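Local coordinates for oligopeptide-binding protein appA (Bacillus subtilis, PDB 1XOC) that binds oligopeptides as the solute-binding component of the App ABC transporter, serving peptide uptake in sporulation and genetic competence, at residues Phe55-Asp60 with Ala152-Ala157; Leu67-Ser72 with Val84-Gly89. All coordinates share one frame; numbering follows the deposited sequence. Where two conformers were deposited one is given.

In the fold
From the N terminus the chain reaches 55-60, which carries strand 57-59, an outermost strand of a five-stranded antiparallel sheet, and continues into its neighbour, strand 65-76. Contact 2 closes the short hairpin loop between 67-72 and 84-89, in strand order the next pair of that sheet. Much later, helix 147-155 returns to strand 57-59, and contact 1 closes a loop of 91 residues with contact 2 wholly within it. Their centres lie about 12 Å apart, and probable backbone hydrogen bonds, Phe55 to Leu69 and Leu56 to Ser68, join them. Together they tie the sheet's edge to a helix end beside the bound peptide and to the hairpin farther out.

Contact 1: residues Phe55-Asp60 with Ala152-Ala157; sequences FLTKTD and ALDSTA
Thr59 and Asp154 meet where the C-terminal end of helix 147-155 packs on strand 57-59, the edge of an antiparallel sheet in this family 5 solute-binding protein. Thr59 OG1 donates to Asp154 OD1 at 2.6 Å, meeting the carboxylate oxygen nearly along its C-O axis. OD1 also hydrogen-bonds the backbone of the bound peptide, so Thr59 probably steadies a carboxylate that grips the peptide, and itself packs on the peptide backbone. A water joins Thr59 N to the same OD1, more weakly on the carboxylate side. Behind this pair, Thr57 N gives a weak bond to Leu153 O at 3.3 Å, and Thr57 OG1, set between its own backbone N and carbonyl carbon (chi1 58°), lies against CB of both Leu153 and Asp154. Leu56 CD1 touches Leu153 CD2 at 3.8 Å, the two side chains crossing obliquely, while Tyr107 of helix 100-108 packs on both leucines.

The Phe55 ring lies by the chain leaving the helix: CD1 is 3.2 Å from Asp154 O, the edge meets Ser155 O and Thr156 N in plane, and CE1 packs on Ala157 CB at 3.7 Å. An alanine at Phe55 would probably open a gap beside Asp154 O and Ala157, leaving the chain beyond the helix less firmly packed. The helix end is also held by Thr156 OG1, which donates to Ala152 O at 2.6 Å, opposite Ser155 N across the carbonyl plane, and also bonds Tyr123. Two further waters bridge the backbones: one links Thr57 O to Asp154 O, while another accepts from Leu56 N and donates to Leu153 O and, at 2.6 Å, to Thr156 O.

Contact 2: residues Leu67-Ser72 with Val84-Gly89; sequences LSLAES and VKIKKG
Lys87 NZ is gripped by two backbone carbonyls of the facing segment, donating to Ser68 O at 2.6 Å and to Ala70 O at 3.1 Å. It lies 26° out of the Ser68 carbonyl plane but well above that of Ala70. The chain runs extended past Leu69 O and bends at its end (chi4 88°), which brings NZ to both oxygens. Lys87 N meanwhile donates almost straight to Leu69 O at 3.0 Å, so one residue holds three successive carbonyls.

Beyond this clasp the strands pair antiparallel through a classic beta bulge: Glu71 N and, weakly, Ser72 N both donate to Lys85 O, the former at 2.7 Å, and Lys85 N returns a bond to Ser72 O. Ser72 OG rests against CB and CD of Lys85, 3.4 Å from each, and shares a water with Lys85 NZ, whose salt-bridge partner is Glu136. Glu71 OE1 reaches Ile86 O and Lys88 N through one water each. Apolar contact is light, with Ala70 CB 4.1 Å from Val84 CG1 and Leu69 CG near Ile86 CG2.

The hairpin of strands 65-76 and 81-86 is flanked in its sheet by segment 55-60, whose Leu56, just before strand 57-59, hydrogen-bonds Ser68 and Ala70 through the backbone, and by strand 136-141, where Val137 pairs with Val84.

Contact 1: residues Phe55-Asp60 with Ala152-Ala157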
loop_
_atom_site.group_PDB
_atom_site.type_symbol
_atom_site.label_atom_id
_atom_site.label_comp_id
_atom_site.label_asym_id
_atom_site.label_seq_id
_atom_site.Cartn_x
_atom_site.Cartn_y
_atom_site.Cartn_z
ATOM N N PHE A 55 1.501 16.163 -7.756
ATOM C CA PHE A 55 1.257 15.076 -8.700
ATOM C C PHE A 55 0.411 15.630 -9.842
ATOM O O PHE A 55 -0.446 16.491 -9.641
ATOM C CB PHE A 55 0.489 13.949 -7.988
ATOM C CG PHE A 55 1.219 13.437 -6.728
ATOM C CD1 PHE A 55 1.963 12.248 -6.726
ATOM C CD2 PHE A 55 1.128 14.157 -5.555
ATOM C CE1 PHE A 55 2.646 11.855 -5.554
ATOM C CE2 PHE A 55 1.831 13.733 -4.403
ATOM C CZ PHE A 55 2.528 12.615 -4.424
ATOM N N LEU A 56 0.631 15.109 -11.042
ATOM C CA LEU A 56 -0.093 15.591 -12.185
ATOM C C LEU A 56 -1.607 15.406 -12.006
ATOM O O LEU A 56 -2.424 16.247 -12.427
ATOM C CB LEU A 56 0.382 14.890 -13.467
ATOM C CG LEU A 56 1.763 15.381 -13.913
ATOM C CD1 LEU A 56 2.301 14.521 -15.066
ATOM C CD2 LEU A 56 1.806 16.873 -14.230
ATOM N N THR A 57 -2.013 14.284 -11.420
ATOM C CA THR A 57 -3.424 13.982 -11.155
ATOM C C THR A 57 -3.603 13.541 -9.722
ATOM O O THR A 57 -2.609 13.290 -9.016
ATOM C CB THR A 57 -3.964 12.861 -12.045
ATOM O OG1 THR A 57 -3.155 11.690 -11.824
ATOM C CG2 THR A 57 -3.965 13.263 -13.527
ATOM N N LYS A 58 -4.832 13.369 -9.291
ATOM C CA LYS A 58 -5.185 12.957 -7.944
ATOM C C LYS A 58 -6.474 12.170 -8.034
ATOM O O LYS A 58 -7.411 12.588 -8.718
ATOM C CB LYS A 58 -5.388 14.202 -7.075
ATOM C CG LYS A 58 -5.762 13.986 -5.657
ATOM C CD LYS A 58 -6.060 15.348 -4.975
ATOM C CE LYS A 58 -4.845 16.007 -4.374
ATOM N NZ LYS A 58 -5.176 17.374 -3.802
ATOM N N THR A 59 -6.535 11.026 -7.371
ATOM C CA THR A 59 -7.735 10.213 -7.354
ATOM C C THR A 59 -8.544 10.590 -6.125
ATOM O O THR A 59 -8.025 10.586 -4.984
ATOM C CB THR A 59 -7.417 8.705 -7.445
ATOM O OG1 THR A 59 -6.841 8.432 -8.731
ATOM C CG2 THR A 59 -8.621 7.852 -7.259
ATOM N N ASP A 60 -9.793 10.989 -6.360
ATOM C CA ASP A 60 -10.611 11.531 -5.301
ATOM C C ASP A 60 -11.309 10.449 -4.480
ATOM O O ASP A 60 -11.086 9.243 -4.687
ATOM C CB ASP A 60 -11.560 12.597 -5.842
ATOM C CG ASP A 60 -12.700 12.033 -6.602
ATOM O OD1 ASP A 60 -12.868 10.798 -6.614
ATOM O OD2 ASP A 60 -13.497 12.823 -7.195
ATOM N N ALA A 152 0.098 5.891 -12.784
ATOM C CA ALA A 152 1.388 6.564 -12.832
ATOM C C ALA A 152 1.238 8.044 -12.564
ATOM O O ALA A 152 2.017 8.640 -11.809
ATOM C CB ALA A 152 2.141 6.341 -14.159
ATOM N N LEU A 153 0.238 8.668 -13.188
ATOM C CA LEU A 153 0.048 10.122 -13.068
ATOM C C LEU A 153 -0.257 10.596 -11.647
ATOM O O LEU A 153 0.099 11.736 -11.288
ATOM C CB LEU A 153 -1.055 10.615 -14.049
ATOM C CG LEU A 153 -0.628 10.485 -15.489
ATOM C CD1 LEU A 153 -1.802 10.894 -16.381
ATOM C CD2 LEU A 153 0.565 11.284 -15.841
ATOM N N ASP A 154 -0.953 9.792 -10.856
ATOM C CA ASP A 154 -1.304 10.254 -9.511
ATOM C C ASP A 154 -0.319 9.727 -8.481
ATOM O O ASP A 154 -0.384 10.151 -7.339
ATOM C CB ASP A 154 -2.727 9.953 -9.084
ATOM C CG ASP A 154 -3.068 8.525 -9.125
ATOM O OD1 ASP A 154 -4.216 8.192 -8.711
ATOM O OD2 ASP A 154 -2.268 7.708 -9.612
ATOM N N SER A 155 0.547 8.807 -8.888
ATOM C CA SER A 155 1.531 8.177 -7.962
ATOM C C SER A 155 2.909 8.774 -7.998
ATOM O O SER A 155 3.724 8.522 -7.081
ATOM C CB SER A 155 1.648 6.702 -8.294
ATOM O OG SER A 155 0.394 6.074 -8.156
ATOM N N THR A 156 3.185 9.575 -9.025
ATOM C CA THR A 156 4.511 10.086 -9.283
ATOM C C THR A 156 4.689 11.524 -8.776
ATOM O O THR A 156 4.232 12.488 -9.397
ATOM C CB THR A 156 4.885 10.001 -10.745
ATOM O OG1 THR A 156 4.599 8.681 -11.219
ATOM C CG2 THR A 156 6.391 10.333 -10.987
ATOM N N ALA A 157 5.353 11.627 -7.627
ATOM C CA ALA A 157 5.682 12.930 -7.040
ATOM C C ALA A 157 6.703 13.654 -7.876
ATOM O O ALA A 157 7.747 13.082 -8.181
ATOM C CB ALA A 157 6.240 12.758 -5.620
HETATM O O HOH W 1 2.570 12.887 -11.421
HETATM O O HOH W 2 -2.118 12.186 -6.492
HETATM O O HOH W 3 -4.092 10.161 -5.921
#

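Contact 2: residues Leu67-Ser72 with Val84-Gly89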
loop_
_atom_site.group_PDB
_atom_site.type_symbol
_atom_site.label_atom_id
_atom_site.label_comp_id
_atom_site.label_asym_id
_atom_site.label_seq_id
_atom_site.Cartn_x
_atom_site.Cartn_y
_atom_site.Cartn_z
ATOM N N LEU A 67 -7.584 16.285 -12.316
ATOM C CA LEU A 67 -6.366 17.052 -12.569
ATOM C C LEU A 67 -5.888 17.708 -11.265
ATOM O O LEU A 67 -6.727 18.224 -10.501
ATOM C CB LEU A 67 -6.698 18.169 -13.574
ATOM C CG LEU A 67 -6.781 17.748 -15.044
ATOM C CD1 LEU A 67 -6.925 16.234 -15.310
ATOM C CD2 LEU A 67 -7.885 18.551 -15.722
ATOM N N SER A 68 -4.578 17.734 -11.011
ATOM C CA SER A 68 -4.064 18.455 -9.865
ATOM C C SER A 68 -2.988 19.449 -10.365
ATOM O O SER A 68 -3.317 20.600 -10.634
ATOM C CB SER A 68 -3.533 17.465 -8.821
ATOM O OG SER A 68 -3.029 18.157 -7.685
ATOM N N LEU A 69 -1.738 19.016 -10.517
ATOM C CA LEU A 69 -0.692 19.860 -11.090
ATOM C C LEU A 69 -0.944 20.131 -12.597
ATOM O O LEU A 69 -0.621 21.206 -13.123
ATOM C CB LEU A 69 0.680 19.239 -10.856
ATOM C CG LEU A 69 1.917 19.972 -11.324
ATOM C CD1 LEU A 69 1.963 21.390 -10.734
ATOM C CD2 LEU A 69 3.133 19.128 -10.933
ATOM N N ALA A 70 -1.513 19.145 -13.294
ATOM C CA ALA A 70 -1.842 19.306 -14.705
ATOM C C ALA A 70 -2.978 20.300 -14.934
ATOM O O ALA A 70 -3.954 20.286 -14.198
ATOM C CB ALA A 70 -2.216 17.942 -15.300
ATOM N N GLU A 71 -2.803 21.189 -15.919
ATOM C CA GLU A 71 -3.854 22.080 -16.430
ATOM C C GLU A 71 -4.766 21.319 -17.367
ATOM O O GLU A 71 -5.967 21.522 -17.340
ATOM C CB GLU A 71 -3.205 23.268 -17.145
ATOM C CG GLU A 71 -4.139 24.384 -17.462
ATOM C CD GLU A 71 -3.449 25.728 -17.770
ATOM O OE1 GLU A 71 -2.235 25.940 -17.482
ATOM O OE2 GLU A 71 -4.158 26.602 -18.304
ATOM N N SER A 72 -4.189 20.461 -18.208
ATOM C CA SER A 72 -4.940 19.612 -19.091
ATOM C C SER A 72 -4.143 18.369 -19.505
ATOM O O SER A 72 -2.923 18.387 -19.513
ATOM C CB SER A 72 -5.359 20.406 -20.328
ATOM O OG SER A 72 -4.212 20.767 -21.049
ATOM N N VAL A 84 0.425 16.662 -21.936
ATOM C CA VAL A 84 0.103 17.200 -20.624
ATOM C C VAL A 84 0.595 18.617 -20.490
ATOM O O VAL A 84 1.752 18.901 -20.681
ATOM C CB VAL A 84 0.759 16.345 -19.539
ATOM C CG1 VAL A 84 0.580 16.981 -18.111
ATOM C CG2 VAL A 84 0.223 14.932 -19.573
ATOM N N LYS A 85 -0.329 19.531 -20.217
ATOM C CA LYS A 85 0.010 20.912 -19.928
ATOM C C LYS A 85 -0.002 21.098 -18.420
ATOM O O LYS A 85 -0.916 20.650 -17.751
ATOM C CB LYS A 85 -1.007 21.833 -20.584
ATOM C CG LYS A 85 -0.934 21.762 -22.101
ATOM C CD LYS A 85 -1.976 22.636 -22.822
ATOM C CE LYS A 85 -1.990 22.375 -24.379
ATOM N NZ LYS A 85 -2.143 20.899 -24.795
ATOM N N ILE A 86 1.008 21.783 -17.905
ATOM C CA ILE A 86 1.260 21.934 -16.478
ATOM C C ILE A 86 0.828 23.333 -16.059
ATOM O O ILE A 86 1.072 24.290 -16.785
ATOM C CB ILE A 86 2.789 21.761 -16.231
ATOM C CG1 ILE A 86 3.261 20.352 -16.685
ATOM C CG2 ILE A 86 3.166 22.015 -14.790
ATOM C CD1 ILE A 86 4.766 20.196 -16.770
ATOM N N LYS A 87 0.163 23.449 -14.921
ATOM C CA LYS A 87 -0.157 24.775 -14.354
ATOM C C LYS A 87 1.097 25.637 -14.184
ATOM O O LYS A 87 2.157 25.140 -13.781
ATOM C CB LYS A 87 -0.888 24.607 -13.012
ATOM C CG LYS A 87 -2.330 24.077 -13.161
ATOM C CD LYS A 87 -2.936 23.837 -11.807
ATOM C CE LYS A 87 -4.409 23.617 -11.811
ATOM N NZ LYS A 87 -4.802 22.248 -12.011
ATOM N N LYS A 88 0.958 26.929 -14.485
ATOM C CA LYS A 88 2.040 27.894 -14.369
ATOM C C LYS A 88 2.013 28.539 -12.991
ATOM O O LYS A 88 0.948 28.663 -12.363
ATOM C CB LYS A 88 1.891 28.976 -15.431
ATOM C CG LYS A 88 1.805 28.466 -16.851
ATOM C CD LYS A 88 1.796 29.645 -17.818
ATOM C CE LYS A 88 1.244 29.280 -19.207
ATOM N NZ LYS A 88 2.233 28.482 -19.937
ATOM N N GLY A 89 3.184 28.943 -12.513
ATOM C CA GLY A 89 3.291 29.658 -11.245
ATOM C C GLY A 89 3.337 28.777 -10.018
ATOM O O GLY A 89 3.208 29.261 -8.884
HETATM O O HOH W 4 -1.725 27.927 -15.476
HETATM O O HOH W 5 0.092 25.975 -18.629
HETATM O O HOH W 6 -3.098 18.977 -22.854
#